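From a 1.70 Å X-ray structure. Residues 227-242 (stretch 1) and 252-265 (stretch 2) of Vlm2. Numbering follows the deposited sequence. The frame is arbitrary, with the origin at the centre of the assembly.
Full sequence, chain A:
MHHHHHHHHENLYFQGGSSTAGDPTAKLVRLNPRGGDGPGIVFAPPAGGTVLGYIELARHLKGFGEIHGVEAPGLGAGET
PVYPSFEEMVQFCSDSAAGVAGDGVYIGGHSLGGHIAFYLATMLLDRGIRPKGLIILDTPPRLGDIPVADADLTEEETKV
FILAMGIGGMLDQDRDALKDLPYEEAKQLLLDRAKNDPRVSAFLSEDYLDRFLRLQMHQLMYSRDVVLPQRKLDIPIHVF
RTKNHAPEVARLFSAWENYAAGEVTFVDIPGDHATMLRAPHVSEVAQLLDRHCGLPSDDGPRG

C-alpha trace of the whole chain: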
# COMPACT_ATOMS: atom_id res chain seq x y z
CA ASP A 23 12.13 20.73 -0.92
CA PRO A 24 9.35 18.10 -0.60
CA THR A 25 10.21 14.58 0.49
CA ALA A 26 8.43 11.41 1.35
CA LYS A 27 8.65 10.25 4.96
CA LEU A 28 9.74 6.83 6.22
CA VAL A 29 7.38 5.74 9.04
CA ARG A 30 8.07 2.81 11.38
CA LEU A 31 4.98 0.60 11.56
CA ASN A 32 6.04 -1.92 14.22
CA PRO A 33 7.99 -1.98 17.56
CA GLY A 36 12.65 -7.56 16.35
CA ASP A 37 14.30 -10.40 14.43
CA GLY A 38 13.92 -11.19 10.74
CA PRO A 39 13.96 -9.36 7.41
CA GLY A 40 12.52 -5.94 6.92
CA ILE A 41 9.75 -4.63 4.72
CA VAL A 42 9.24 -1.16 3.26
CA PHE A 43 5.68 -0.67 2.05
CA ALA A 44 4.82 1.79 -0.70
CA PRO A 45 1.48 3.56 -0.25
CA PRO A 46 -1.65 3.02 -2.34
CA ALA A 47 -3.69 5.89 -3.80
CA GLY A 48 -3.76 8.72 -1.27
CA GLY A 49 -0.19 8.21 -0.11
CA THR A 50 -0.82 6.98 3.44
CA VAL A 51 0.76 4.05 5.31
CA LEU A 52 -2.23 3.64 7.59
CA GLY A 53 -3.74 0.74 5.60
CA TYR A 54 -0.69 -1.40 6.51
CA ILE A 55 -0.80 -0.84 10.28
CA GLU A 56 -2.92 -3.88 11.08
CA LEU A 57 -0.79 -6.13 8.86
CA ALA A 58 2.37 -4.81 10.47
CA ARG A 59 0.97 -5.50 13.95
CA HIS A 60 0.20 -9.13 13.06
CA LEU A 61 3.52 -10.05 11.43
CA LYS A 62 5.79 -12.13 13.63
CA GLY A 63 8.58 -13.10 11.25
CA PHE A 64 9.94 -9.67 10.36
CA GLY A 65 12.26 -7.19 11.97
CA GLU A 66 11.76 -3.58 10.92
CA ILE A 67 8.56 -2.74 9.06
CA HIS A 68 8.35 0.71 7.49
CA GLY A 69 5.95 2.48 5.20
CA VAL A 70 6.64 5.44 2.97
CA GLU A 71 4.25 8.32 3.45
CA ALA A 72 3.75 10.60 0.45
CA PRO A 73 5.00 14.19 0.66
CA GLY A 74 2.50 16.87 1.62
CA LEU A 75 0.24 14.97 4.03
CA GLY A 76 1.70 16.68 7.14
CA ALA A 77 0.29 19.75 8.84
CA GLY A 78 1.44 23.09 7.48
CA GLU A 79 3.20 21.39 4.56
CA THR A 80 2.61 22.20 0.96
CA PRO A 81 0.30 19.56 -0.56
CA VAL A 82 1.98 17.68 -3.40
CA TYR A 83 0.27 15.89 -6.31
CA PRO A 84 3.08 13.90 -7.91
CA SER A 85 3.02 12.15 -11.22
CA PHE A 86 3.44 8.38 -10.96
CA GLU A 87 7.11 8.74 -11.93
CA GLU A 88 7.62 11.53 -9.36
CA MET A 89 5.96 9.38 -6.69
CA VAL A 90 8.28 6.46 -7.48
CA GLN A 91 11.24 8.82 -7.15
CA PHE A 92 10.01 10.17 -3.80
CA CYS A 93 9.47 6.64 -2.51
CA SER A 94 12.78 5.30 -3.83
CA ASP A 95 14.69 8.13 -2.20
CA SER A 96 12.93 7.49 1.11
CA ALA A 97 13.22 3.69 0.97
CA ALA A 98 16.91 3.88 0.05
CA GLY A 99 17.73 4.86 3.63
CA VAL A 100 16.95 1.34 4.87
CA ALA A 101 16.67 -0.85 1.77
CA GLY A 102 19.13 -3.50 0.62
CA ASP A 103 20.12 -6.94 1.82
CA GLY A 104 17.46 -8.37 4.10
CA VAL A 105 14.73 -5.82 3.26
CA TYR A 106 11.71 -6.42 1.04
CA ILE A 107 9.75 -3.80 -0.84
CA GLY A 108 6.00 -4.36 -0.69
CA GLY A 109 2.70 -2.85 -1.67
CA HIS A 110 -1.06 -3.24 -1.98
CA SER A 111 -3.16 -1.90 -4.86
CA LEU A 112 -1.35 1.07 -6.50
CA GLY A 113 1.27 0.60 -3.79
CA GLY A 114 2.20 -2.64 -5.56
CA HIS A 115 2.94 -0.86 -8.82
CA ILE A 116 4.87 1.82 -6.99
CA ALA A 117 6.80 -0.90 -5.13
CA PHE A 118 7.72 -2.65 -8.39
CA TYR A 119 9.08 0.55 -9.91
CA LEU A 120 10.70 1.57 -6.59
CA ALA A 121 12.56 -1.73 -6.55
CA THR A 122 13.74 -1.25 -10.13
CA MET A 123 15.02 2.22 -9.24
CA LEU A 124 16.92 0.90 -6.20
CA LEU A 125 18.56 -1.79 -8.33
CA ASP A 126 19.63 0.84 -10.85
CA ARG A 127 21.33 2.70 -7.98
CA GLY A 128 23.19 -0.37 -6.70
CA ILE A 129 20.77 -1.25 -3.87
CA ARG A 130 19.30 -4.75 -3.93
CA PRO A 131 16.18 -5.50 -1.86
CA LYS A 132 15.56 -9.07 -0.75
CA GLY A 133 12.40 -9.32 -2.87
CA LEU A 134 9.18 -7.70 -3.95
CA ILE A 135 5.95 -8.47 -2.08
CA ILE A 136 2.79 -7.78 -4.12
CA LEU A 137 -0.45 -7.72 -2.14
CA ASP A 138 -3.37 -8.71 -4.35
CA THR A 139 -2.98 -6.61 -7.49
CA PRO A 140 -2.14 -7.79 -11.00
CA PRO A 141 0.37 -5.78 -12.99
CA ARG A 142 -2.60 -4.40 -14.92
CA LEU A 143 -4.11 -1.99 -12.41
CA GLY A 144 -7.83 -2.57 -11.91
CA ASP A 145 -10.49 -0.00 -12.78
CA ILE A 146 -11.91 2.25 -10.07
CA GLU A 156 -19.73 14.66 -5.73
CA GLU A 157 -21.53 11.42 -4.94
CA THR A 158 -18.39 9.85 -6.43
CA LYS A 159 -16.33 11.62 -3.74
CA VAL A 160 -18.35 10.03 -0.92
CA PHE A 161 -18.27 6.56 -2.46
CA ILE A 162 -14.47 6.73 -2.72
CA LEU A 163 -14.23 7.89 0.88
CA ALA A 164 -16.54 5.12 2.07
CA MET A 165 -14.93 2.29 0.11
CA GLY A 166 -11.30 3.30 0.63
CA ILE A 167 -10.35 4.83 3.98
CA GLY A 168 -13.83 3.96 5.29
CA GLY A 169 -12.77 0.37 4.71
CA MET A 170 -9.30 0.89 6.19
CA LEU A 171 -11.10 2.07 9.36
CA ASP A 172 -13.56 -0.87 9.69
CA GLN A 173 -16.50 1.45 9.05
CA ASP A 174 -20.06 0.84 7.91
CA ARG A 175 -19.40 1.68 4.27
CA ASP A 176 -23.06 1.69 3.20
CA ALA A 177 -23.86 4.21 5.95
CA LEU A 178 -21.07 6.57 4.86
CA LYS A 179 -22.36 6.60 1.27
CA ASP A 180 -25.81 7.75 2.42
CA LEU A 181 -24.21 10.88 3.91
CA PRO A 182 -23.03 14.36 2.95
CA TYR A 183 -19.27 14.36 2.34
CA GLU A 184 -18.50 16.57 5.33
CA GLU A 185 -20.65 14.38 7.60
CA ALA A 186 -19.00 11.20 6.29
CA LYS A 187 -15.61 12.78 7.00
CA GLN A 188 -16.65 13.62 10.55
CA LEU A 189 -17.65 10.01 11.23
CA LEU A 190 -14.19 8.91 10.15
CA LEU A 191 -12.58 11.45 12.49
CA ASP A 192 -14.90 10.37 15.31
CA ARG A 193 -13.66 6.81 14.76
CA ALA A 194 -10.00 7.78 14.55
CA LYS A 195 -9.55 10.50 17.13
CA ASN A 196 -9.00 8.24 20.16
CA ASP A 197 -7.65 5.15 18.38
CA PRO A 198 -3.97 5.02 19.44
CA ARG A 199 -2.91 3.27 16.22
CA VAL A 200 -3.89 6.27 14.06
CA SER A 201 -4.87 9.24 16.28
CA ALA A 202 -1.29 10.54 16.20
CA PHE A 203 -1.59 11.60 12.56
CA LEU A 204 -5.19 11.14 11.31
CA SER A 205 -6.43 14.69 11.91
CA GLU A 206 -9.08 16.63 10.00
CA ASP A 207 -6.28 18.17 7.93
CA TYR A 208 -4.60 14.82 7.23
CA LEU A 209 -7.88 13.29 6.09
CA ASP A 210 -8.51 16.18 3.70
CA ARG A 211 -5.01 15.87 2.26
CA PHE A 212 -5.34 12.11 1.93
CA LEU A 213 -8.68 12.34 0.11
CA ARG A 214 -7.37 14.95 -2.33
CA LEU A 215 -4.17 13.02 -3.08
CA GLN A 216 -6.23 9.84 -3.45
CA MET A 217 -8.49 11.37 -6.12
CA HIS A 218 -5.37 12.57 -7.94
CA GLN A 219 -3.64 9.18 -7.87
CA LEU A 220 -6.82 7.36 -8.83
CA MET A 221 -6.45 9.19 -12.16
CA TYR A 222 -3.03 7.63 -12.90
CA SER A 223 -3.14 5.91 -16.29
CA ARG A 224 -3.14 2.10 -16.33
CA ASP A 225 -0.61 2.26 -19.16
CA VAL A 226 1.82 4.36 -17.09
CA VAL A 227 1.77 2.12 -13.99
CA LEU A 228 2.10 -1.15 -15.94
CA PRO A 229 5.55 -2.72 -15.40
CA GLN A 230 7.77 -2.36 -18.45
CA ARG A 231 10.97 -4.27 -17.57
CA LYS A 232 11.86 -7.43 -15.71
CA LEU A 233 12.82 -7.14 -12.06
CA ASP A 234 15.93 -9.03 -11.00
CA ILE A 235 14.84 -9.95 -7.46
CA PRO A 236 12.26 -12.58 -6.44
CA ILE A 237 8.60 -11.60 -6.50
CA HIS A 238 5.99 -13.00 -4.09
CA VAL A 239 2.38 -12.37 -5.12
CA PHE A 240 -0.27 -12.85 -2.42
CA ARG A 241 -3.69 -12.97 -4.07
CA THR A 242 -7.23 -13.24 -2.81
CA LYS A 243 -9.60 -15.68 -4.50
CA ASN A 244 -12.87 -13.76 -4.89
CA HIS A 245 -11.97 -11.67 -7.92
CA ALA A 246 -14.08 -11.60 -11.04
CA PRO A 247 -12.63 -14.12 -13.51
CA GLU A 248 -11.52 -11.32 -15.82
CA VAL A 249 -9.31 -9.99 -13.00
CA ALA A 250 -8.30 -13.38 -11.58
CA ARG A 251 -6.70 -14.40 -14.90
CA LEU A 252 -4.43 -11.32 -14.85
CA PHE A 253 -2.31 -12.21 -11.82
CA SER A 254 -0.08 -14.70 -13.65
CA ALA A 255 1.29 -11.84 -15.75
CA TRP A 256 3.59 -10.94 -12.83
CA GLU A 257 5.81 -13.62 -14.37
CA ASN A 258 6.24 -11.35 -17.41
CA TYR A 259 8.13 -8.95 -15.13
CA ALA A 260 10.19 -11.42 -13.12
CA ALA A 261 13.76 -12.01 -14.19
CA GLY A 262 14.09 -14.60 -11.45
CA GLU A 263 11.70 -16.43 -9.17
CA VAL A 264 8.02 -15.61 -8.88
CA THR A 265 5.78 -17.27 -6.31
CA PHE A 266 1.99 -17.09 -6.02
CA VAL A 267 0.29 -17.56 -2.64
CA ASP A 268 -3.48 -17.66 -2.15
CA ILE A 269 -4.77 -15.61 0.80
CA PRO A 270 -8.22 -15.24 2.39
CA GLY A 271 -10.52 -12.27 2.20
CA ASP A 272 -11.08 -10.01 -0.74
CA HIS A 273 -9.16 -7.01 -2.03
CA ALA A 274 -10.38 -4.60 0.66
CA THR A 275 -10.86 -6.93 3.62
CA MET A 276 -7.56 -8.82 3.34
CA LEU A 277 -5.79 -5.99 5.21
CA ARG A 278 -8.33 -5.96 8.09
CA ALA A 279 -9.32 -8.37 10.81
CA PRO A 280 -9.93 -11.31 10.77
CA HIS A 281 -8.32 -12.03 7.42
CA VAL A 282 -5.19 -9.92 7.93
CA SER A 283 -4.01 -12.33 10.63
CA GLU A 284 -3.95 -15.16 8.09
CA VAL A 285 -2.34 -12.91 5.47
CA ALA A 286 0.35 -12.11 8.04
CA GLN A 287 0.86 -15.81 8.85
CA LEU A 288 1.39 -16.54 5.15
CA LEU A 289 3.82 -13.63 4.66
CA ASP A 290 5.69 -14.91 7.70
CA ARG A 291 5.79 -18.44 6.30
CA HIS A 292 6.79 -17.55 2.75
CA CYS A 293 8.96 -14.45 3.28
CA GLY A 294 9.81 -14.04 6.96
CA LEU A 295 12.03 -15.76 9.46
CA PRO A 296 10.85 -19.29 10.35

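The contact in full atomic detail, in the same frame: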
# COMPACT_ATOMS: atom_id res chain seq x y z
N VAL A 227 1.37 2.89 -15.17
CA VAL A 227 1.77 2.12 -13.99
C VAL A 227 2.09 0.67 -14.34
O VAL A 227 2.69 -0.03 -13.51
CB VAL A 227 0.72 2.16 -12.86
CG1 VAL A 227 0.28 3.62 -12.58
CG2 VAL A 227 -0.48 1.30 -13.15
N LEU A 228 1.75 0.21 -15.53
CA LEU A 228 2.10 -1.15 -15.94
C LEU A 228 3.62 -1.34 -15.90
O LEU A 228 4.36 -0.50 -16.42
CB LEU A 228 1.57 -1.42 -17.35
CG LEU A 228 1.78 -2.86 -17.85
CD1 LEU A 228 0.79 -3.79 -17.16
CD2 LEU A 228 1.63 -2.93 -19.37
N PRO A 229 4.12 -2.43 -15.30
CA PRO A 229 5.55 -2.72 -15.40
C PRO A 229 5.99 -2.80 -16.86
O PRO A 229 5.23 -3.20 -17.73
CB PRO A 229 5.67 -4.06 -14.68
CG PRO A 229 4.57 -4.06 -13.69
CD PRO A 229 3.43 -3.33 -14.36
N GLN A 230 7.23 -2.41 -17.10
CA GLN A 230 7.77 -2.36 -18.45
C GLN A 230 9.18 -2.93 -18.56
O GLN A 230 9.82 -2.75 -19.61
CB GLN A 230 7.80 -0.93 -18.99
CG GLN A 230 6.45 -0.34 -19.32
CD GLN A 230 5.73 -1.08 -20.44
OE1 GLN A 230 6.29 -1.98 -21.08
NE2 GLN A 230 4.48 -0.71 -20.68
N ARG A 231 9.70 -3.55 -17.52
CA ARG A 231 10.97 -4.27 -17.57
C ARG A 231 10.88 -5.42 -16.58
O ARG A 231 9.93 -5.52 -15.81
CB ARG A 231 12.16 -3.35 -17.26
CG ARG A 231 12.22 -2.86 -15.82
CD ARG A 231 13.39 -1.91 -15.64
NE ARG A 231 14.44 -2.48 -14.79
CZ ARG A 231 15.51 -1.79 -14.40
NH1 ARG A 231 15.66 -0.54 -14.80
NH2 ARG A 231 16.42 -2.36 -13.61
N LYS A 232 11.85 -6.33 -16.65
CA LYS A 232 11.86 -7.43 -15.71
C LYS A 232 12.66 -7.04 -14.48
O LYS A 232 13.71 -6.38 -14.58
CB LYS A 232 12.44 -8.70 -16.31
CG LYS A 232 11.67 -9.27 -17.51
CD LYS A 232 12.06 -10.70 -17.67
CE LYS A 232 11.46 -11.36 -18.88
NZ LYS A 232 11.57 -12.83 -18.73
N LEU A 233 12.19 -7.46 -13.33
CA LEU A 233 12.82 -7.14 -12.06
C LEU A 233 13.69 -8.31 -11.64
O LEU A 233 13.27 -9.46 -11.68
CB LEU A 233 11.74 -6.86 -11.00
CG LEU A 233 12.22 -6.48 -9.63
CD1 LEU A 233 12.91 -5.13 -9.63
CD2 LEU A 233 11.04 -6.47 -8.67
N ASP A 234 14.93 -8.00 -11.26
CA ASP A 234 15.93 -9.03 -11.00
C ASP A 234 16.03 -9.40 -9.52
O ASP A 234 17.13 -9.64 -9.03
CB ASP A 234 17.28 -8.54 -11.52
CG ASP A 234 18.35 -9.59 -11.45
OD1 ASP A 234 18.04 -10.74 -11.78
OD2 ASP A 234 19.49 -9.28 -11.03
N ILE A 235 14.93 -9.35 -8.78
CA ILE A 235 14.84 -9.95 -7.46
C ILE A 235 13.57 -10.79 -7.41
O ILE A 235 12.68 -10.61 -8.24
CB ILE A 235 14.82 -8.89 -6.34
CG1 ILE A 235 13.60 -7.97 -6.46
CG2 ILE A 235 16.12 -8.07 -6.37
CD1 ILE A 235 13.56 -6.89 -5.36
N PRO A 236 13.45 -11.71 -6.45
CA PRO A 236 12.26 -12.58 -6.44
C PRO A 236 11.01 -11.79 -6.11
O PRO A 236 11.03 -10.87 -5.30
CB PRO A 236 12.57 -13.60 -5.33
CG PRO A 236 14.00 -13.43 -5.01
CD PRO A 236 14.45 -12.11 -5.45
N ILE A 237 9.91 -12.20 -6.73
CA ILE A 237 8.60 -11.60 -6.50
C ILE A 237 7.72 -12.63 -5.81
O ILE A 237 7.68 -13.80 -6.21
CB ILE A 237 7.97 -11.14 -7.81
CG1 ILE A 237 8.90 -10.19 -8.53
CG2 ILE A 237 6.63 -10.52 -7.55
CD1 ILE A 237 8.38 -9.73 -9.85
N HIS A 238 7.01 -12.20 -4.75
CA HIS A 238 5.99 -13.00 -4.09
C HIS A 238 4.68 -12.28 -4.26
O HIS A 238 4.57 -11.13 -3.83
CB HIS A 238 6.24 -13.18 -2.60
CG HIS A 238 7.15 -14.31 -2.27
ND1 HIS A 238 8.51 -14.19 -2.38
CD2 HIS A 238 6.91 -15.59 -1.87
CE1 HIS A 238 9.08 -15.33 -2.04
NE2 HIS A 238 8.13 -16.20 -1.73
N VAL A 239 3.70 -12.94 -4.86
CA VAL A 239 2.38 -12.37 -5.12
C VAL A 239 1.39 -13.07 -4.20
O VAL A 239 1.22 -14.29 -4.28
CB VAL A 239 1.97 -12.58 -6.59
CG1 VAL A 239 0.60 -11.97 -6.89
CG2 VAL A 239 3.03 -12.01 -7.55
N PHE A 240 0.74 -12.32 -3.33
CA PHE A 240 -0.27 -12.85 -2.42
C PHE A 240 -1.61 -12.38 -2.96
O PHE A 240 -1.86 -11.17 -3.02
CB PHE A 240 -0.04 -12.34 -0.99
CG PHE A 240 1.25 -12.84 -0.39
CD1 PHE A 240 2.45 -12.16 -0.64
CD2 PHE A 240 1.29 -13.99 0.36
CE1 PHE A 240 3.64 -12.64 -0.14
CE2 PHE A 240 2.48 -14.48 0.87
CZ PHE A 240 3.67 -13.79 0.62
N ARG A 241 -2.46 -13.33 -3.37
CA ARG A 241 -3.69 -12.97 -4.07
C ARG A 241 -4.91 -13.57 -3.40
O ARG A 241 -4.92 -14.76 -3.05
CB ARG A 241 -3.65 -13.43 -5.55
CG ARG A 241 -3.32 -14.88 -5.70
CD ARG A 241 -3.61 -15.40 -7.11
NE ARG A 241 -3.03 -16.72 -7.30
CZ ARG A 241 -2.62 -17.20 -8.47
NH1 ARG A 241 -2.74 -16.49 -9.59
NH2 ARG A 241 -2.07 -18.40 -8.52
N THR A 242 -5.94 -12.75 -3.28
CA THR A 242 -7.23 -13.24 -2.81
C THR A 242 -7.92 -13.99 -3.95
O THR A 242 -7.51 -13.94 -5.11
CB THR A 242 -8.11 -12.09 -2.30
OG1 THR A 242 -8.36 -11.11 -3.33
CG2 THR A 242 -7.44 -11.40 -1.11
N LEU A 252 -5.49 -12.28 -14.57
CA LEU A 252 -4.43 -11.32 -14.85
C LEU A 252 -3.26 -11.42 -13.88
O LEU A 252 -2.22 -10.79 -14.13
CB LEU A 252 -4.97 -9.88 -14.83
CG LEU A 252 -6.04 -9.61 -15.88
CD1 LEU A 252 -6.55 -8.17 -15.72
CD2 LEU A 252 -5.48 -9.84 -17.28
N PHE A 253 -3.38 -12.19 -12.80
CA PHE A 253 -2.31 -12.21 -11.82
C PHE A 253 -1.06 -12.89 -12.36
O PHE A 253 0.05 -12.49 -12.02
CB PHE A 253 -2.76 -12.91 -10.53
CG PHE A 253 -3.53 -12.00 -9.61
CD1 PHE A 253 -2.87 -11.20 -8.69
CD2 PHE A 253 -4.90 -11.89 -9.70
CE1 PHE A 253 -3.56 -10.35 -7.85
CE2 PHE A 253 -5.60 -11.02 -8.85
CZ PHE A 253 -4.92 -10.26 -7.95
N SER A 254 -1.23 -13.94 -13.17
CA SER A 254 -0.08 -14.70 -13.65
C SER A 254 0.88 -13.84 -14.45
O SER A 254 2.07 -14.20 -14.59
CB SER A 254 -0.56 -15.89 -14.47
OG SER A 254 -1.14 -15.50 -15.72
N ALA A 255 0.41 -12.72 -14.98
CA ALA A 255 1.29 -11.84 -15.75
C ALA A 255 2.42 -11.25 -14.92
O ALA A 255 3.35 -10.68 -15.50
CB ALA A 255 0.45 -10.75 -16.43
N TRP A 256 2.40 -11.36 -13.58
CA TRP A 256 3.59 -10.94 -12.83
C TRP A 256 4.83 -11.67 -13.33
O TRP A 256 5.92 -11.11 -13.28
CB TRP A 256 3.47 -11.15 -11.31
CG TRP A 256 2.73 -10.01 -10.69
CD1 TRP A 256 1.50 -10.05 -10.11
CD2 TRP A 256 3.16 -8.65 -10.62
NE1 TRP A 256 1.13 -8.79 -9.68
CE2 TRP A 256 2.13 -7.91 -9.99
CE3 TRP A 256 4.32 -7.97 -11.03
CZ2 TRP A 256 2.21 -6.54 -9.79
CZ3 TRP A 256 4.39 -6.61 -10.83
CH2 TRP A 256 3.35 -5.91 -10.21
N GLU A 257 4.66 -12.89 -13.85
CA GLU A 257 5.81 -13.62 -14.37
C GLU A 257 6.44 -12.93 -15.57
O GLU A 257 7.65 -13.09 -15.81
CB GLU A 257 5.38 -15.05 -14.70
CG GLU A 257 6.54 -15.93 -15.10
CD GLU A 257 6.30 -17.43 -14.89
OE1 GLU A 257 5.18 -17.82 -14.46
OE2 GLU A 257 7.25 -18.20 -15.17
N ASN A 258 5.68 -12.12 -16.31
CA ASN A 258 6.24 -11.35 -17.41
C ASN A 258 7.38 -10.46 -16.94
O ASN A 258 8.26 -10.11 -17.72
CB ASN A 258 5.21 -10.41 -18.04
CG ASN A 258 4.02 -11.11 -18.63
OD1 ASN A 258 3.88 -12.33 -18.56
ND2 ASN A 258 3.14 -10.32 -19.24
N TYR A 259 7.30 -10.02 -15.68
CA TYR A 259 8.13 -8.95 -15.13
C TYR A 259 9.11 -9.49 -14.11
O TYR A 259 9.69 -8.72 -13.34
CB TYR A 259 7.23 -7.86 -14.53
CG TYR A 259 6.21 -7.44 -15.57
CD1 TYR A 259 6.61 -6.82 -16.74
CD2 TYR A 259 4.85 -7.71 -15.40
CE1 TYR A 259 5.68 -6.48 -17.74
CE2 TYR A 259 3.94 -7.39 -16.39
CZ TYR A 259 4.34 -6.77 -17.53
OH TYR A 259 3.41 -6.47 -18.52
N ALA A 260 9.32 -10.79 -14.09
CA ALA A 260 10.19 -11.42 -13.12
C ALA A 260 11.39 -11.96 -13.87
O ALA A 260 11.25 -12.84 -14.71
CB ALA A 260 9.47 -12.56 -12.41
N ALA A 261 12.57 -11.43 -13.58
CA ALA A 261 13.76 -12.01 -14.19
C ALA A 261 14.23 -13.24 -13.45
O ALA A 261 15.01 -14.02 -13.99
CB ALA A 261 14.90 -10.99 -14.27
N GLY A 262 13.76 -13.43 -12.23
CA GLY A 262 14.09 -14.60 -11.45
C GLY A 262 12.85 -15.32 -10.98
O GLY A 262 11.94 -15.57 -11.77
N GLU A 263 12.79 -15.62 -9.69
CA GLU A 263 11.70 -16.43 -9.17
C GLU A 263 10.45 -15.58 -9.03
O GLU A 263 10.53 -14.37 -8.80
CB GLU A 263 12.07 -17.02 -7.80
N VAL A 264 9.30 -16.22 -9.24
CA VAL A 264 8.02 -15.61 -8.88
C VAL A 264 7.18 -16.68 -8.21
O VAL A 264 7.17 -17.84 -8.64
CB VAL A 264 7.30 -14.97 -10.09
CG1 VAL A 264 7.11 -15.98 -11.23
CG2 VAL A 264 5.98 -14.36 -9.65
N THR A 265 6.54 -16.32 -7.11
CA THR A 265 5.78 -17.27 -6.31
C THR A 265 4.40 -16.69 -6.08
O THR A 265 4.28 -15.51 -5.75
CB THR A 265 6.47 -17.54 -4.97
OG1 THR A 265 7.76 -18.12 -5.19
CG2 THR A 265 5.62 -18.50 -4.13
O HOH W 1 4.44 -4.83 -20.29
O HOH W 2 12.04 -12.43 -10.26
O HOH W 3 9.50 -16.05 -5.65

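All five direct hydrogen bonds between the two stretches are backbone to backbone. Leu233 bridges Ala260. Leu233 N donates to Tyr259 O (2.8 Å), and Leu233 O accepts from Ala261 N (2.8 Å). The direct backbone bonds then lapse until Ile237. In the interval between the two sets of direct bonds, water 2 accepts from Gly262 N (2.8 Å) and donates to Ile235 O (2.8 Å) and Glu263 O (2.9 Å), so it bridges Ile235 O to Gly262 N and Glu263 O.

At Ile237 and His238 the pairing with Val264 and Thr265 is a parallel sheet. Ile237 N donates to Glu263 O at 3.1 Å, Thr265 N to Ile237 O at 2.9 Å, and Val239 N to Thr265 O at 2.8 Å. Ile237 thus bonds to the residues before and after its partner Val264, as parallel register requires. Before the strand, a 3-10 segment at 254-258 carries Trp256 toward stretch 1.

Ile237 and Val264 share one face of the sheet, with Ile237 CB 4.2 Å from Val264 CG2. Ile237 CD1 also reaches Ala260 CB at 4.0 Å. Val239 packs against two aromatic residues: its CG2 lies 3.6 Å from Trp256 CD1, and its CG1 lies 4.0 Å from Phe253 CD1. Arg241 CB sits over the face of the Phe253 ring, 4.0 Å from its centroid. On the other face of the sheet, Thr265 CB covers the His238 ring.

Tyr259 loses more surface to the contact than any other residue. Pro229 CB lies over its ring, 3.6 Å from the centroid and close to the ring normal, a CH-pi contact. Pro229 CG also meets Trp256 CZ3 at 3.8 Å. Water 1 joins Tyr259 OH (2.6 Å) to Pro229 O (3.1 Å). Arg231 O is buried at the edge of the tyrosine ring and has no polar partner in the model.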